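Local coordinates for protein member of DUF4221 family (Bacteroides vulgatus, PDB 3S9J) that is of unknown function but folds as a six-bladed beta-propeller in a Bacteroides gut bacterium and is probably made as a lipoprotein, at residues L27-F32 and A80-R85. Numbering follows the deposited sequence.
Sequences LSKSMF and AVFGSR. With FMT (formic acid), chain J.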
# COMPACT_ATOMS: atom_id res chain seq x y z
N LEU A 27 -14.77 3.22 -2.24
CA LEU A 27 -13.50 2.48 -2.28
C LEU A 27 -12.50 3.16 -3.20
O LEU A 27 -12.83 3.46 -4.35
CB LEU A 27 -13.71 1.07 -2.81
CG LEU A 27 -12.44 0.23 -2.99
CD1 LEU A 27 -11.81 -0.02 -1.64
CD2 LEU A 27 -12.77 -1.08 -3.68
N SER A 28 -11.29 3.37 -2.68
CA SER A 28 -10.14 3.73 -3.47
C SER A 28 -8.99 2.80 -3.16
O SER A 28 -8.78 2.46 -2.00
CB SER A 28 -9.67 5.15 -3.12
OG SER A 28 -8.48 5.44 -3.89
N LYS A 29 -8.24 2.42 -4.20
CA LYS A 29 -7.02 1.63 -4.03
C LYS A 29 -5.76 2.48 -4.00
O LYS A 29 -4.66 1.94 -3.89
CB LYS A 29 -6.89 0.57 -5.13
CG LYS A 29 -8.00 -0.49 -5.05
CD LYS A 29 -7.75 -1.62 -6.04
CE LYS A 29 -8.76 -2.74 -5.94
NZ LYS A 29 -8.53 -3.75 -7.07
N SER A 30 -5.91 3.80 -4.06
CA SER A 30 -4.76 4.70 -4.04
C SER A 30 -5.17 5.99 -3.30
O SER A 30 -5.51 7.03 -3.91
CB SER A 30 -4.31 4.98 -5.46
OG SER A 30 -3.07 5.72 -5.47
N MSE A 31 -5.15 5.89 -1.98
CA MSE A 31 -5.55 7.00 -1.11
C MSE A 31 -4.42 7.26 -0.13
O MSE A 31 -3.93 6.36 0.52
CB MSE A 31 -6.86 6.75 -0.33
CG MSE A 31 -7.08 5.42 0.19
SE MSE A 31 -8.43 5.69 1.65
CE MSE A 31 -7.05 5.56 3.07
N PHE A 32 -3.99 8.52 -0.08
CA PHE A 32 -2.86 8.92 0.74
C PHE A 32 -3.13 10.22 1.44
O PHE A 32 -3.62 11.17 0.85
CB PHE A 32 -1.64 9.14 -0.13
CG PHE A 32 -1.17 7.90 -0.89
CD1 PHE A 32 -0.64 6.83 -0.21
CD2 PHE A 32 -1.31 7.82 -2.28
CE1 PHE A 32 -0.21 5.70 -0.91
CE2 PHE A 32 -0.85 6.73 -2.98
CZ PHE A 32 -0.31 5.64 -2.29
N ALA A 80 -5.10 5.13 -18.83
CA ALA A 80 -5.12 3.94 -17.97
C ALA A 80 -4.59 4.13 -16.55
O ALA A 80 -3.78 3.34 -16.04
CB ALA A 80 -4.38 2.79 -18.64
N VAL A 81 -5.09 5.17 -15.89
CA VAL A 81 -4.72 5.46 -14.53
C VAL A 81 -5.13 4.38 -13.55
O VAL A 81 -6.30 3.92 -13.52
CB VAL A 81 -5.33 6.79 -14.05
CG1 VAL A 81 -5.02 7.04 -12.55
CG2 VAL A 81 -4.86 7.93 -14.93
N PHE A 82 -4.14 3.94 -12.81
CA PHE A 82 -4.34 3.08 -11.66
C PHE A 82 -3.17 3.25 -10.70
O PHE A 82 -2.11 2.62 -10.78
CB PHE A 82 -4.65 1.63 -12.00
CG PHE A 82 -5.71 1.06 -11.10
CD1 PHE A 82 -6.92 1.72 -10.98
CD2 PHE A 82 -5.49 -0.07 -10.35
CE1 PHE A 82 -7.91 1.27 -10.14
CE2 PHE A 82 -6.49 -0.54 -9.52
CZ PHE A 82 -7.70 0.15 -9.42
N GLY A 83 -3.39 4.18 -9.80
CA GLY A 83 -2.40 4.60 -8.83
C GLY A 83 -2.08 6.07 -9.07
O GLY A 83 -1.80 6.49 -10.21
N SER A 84 -2.07 6.84 -8.00
CA SER A 84 -1.79 8.27 -8.06
C SER A 84 -1.38 8.76 -6.70
O SER A 84 -1.85 8.26 -5.67
CB SER A 84 -3.00 9.04 -8.61
OG SER A 84 -4.15 8.82 -7.80
N ARG A 85 -0.47 9.75 -6.68
CA ARG A 85 0.10 10.17 -5.43
C ARG A 85 0.41 11.65 -5.40
O ARG A 85 0.95 12.19 -6.37
CB ARG A 85 1.40 9.38 -5.19
CG ARG A 85 2.47 9.68 -6.18
CD ARG A 85 3.70 8.81 -6.04
NE ARG A 85 4.29 8.74 -4.73
CZ ARG A 85 5.03 9.67 -4.14
NH1 ARG A 85 5.27 10.87 -4.68
NH2 ARG A 85 5.56 9.40 -2.97
C FMT J . 6.67 12.69 -1.83
O1 FMT J . 6.33 11.60 -1.34
O2 FMT J . 6.48 12.99 -3.01
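Two successive blades of the six-bladed beta-propeller meet where S30 and F32 reach S84 and R85, at the first, innermost strands 31-36 and 84-86 of their four-stranded sheets. The touching parts run nearly parallel, 7° apart, but the CA atoms of F32 and R85 stand 7.0 Å apart, and the one hydrogen bond between the two segments runs from backbone N to side chain. S30 OG, held anti to its backbone N (chi1 -172°), accepts from S84 N at 2.9 Å with a nearly straight N-H...O angle of 165°. The same OG lies 2.8 Å from S84 O and 3.6 Å from G83 CA, beside the edge of S84 that carries both N and O. Further along, the F32 ring brings its edge to that carbonyl, CE2 3.3 Å from S84 O near the ring plane, while R85 CB packs obliquely 4.1 Å from CE2. At the other end K29 CD rests 3.8 Å from F82 CZ. E45, from strand 39-46, bonds to S84 OG and G83 N, bridging the blades a second time. Beyond F32, the R85 guanidinium receives formic acid, probably from the crystallisation liquor, through NH1 to O2 and NH2 to O1 (2.8 Å), while NE bonds to P137 O. A leucine in place of R85 would probably leave P137 O and the formic acid without their N-H partners. The paired donors of R85 suggest a position able to hold a small carboxylate, whereas the blade junction is tied by a buried serine hydroxyl accepting from S84 N, with the E45 carboxylate alongside.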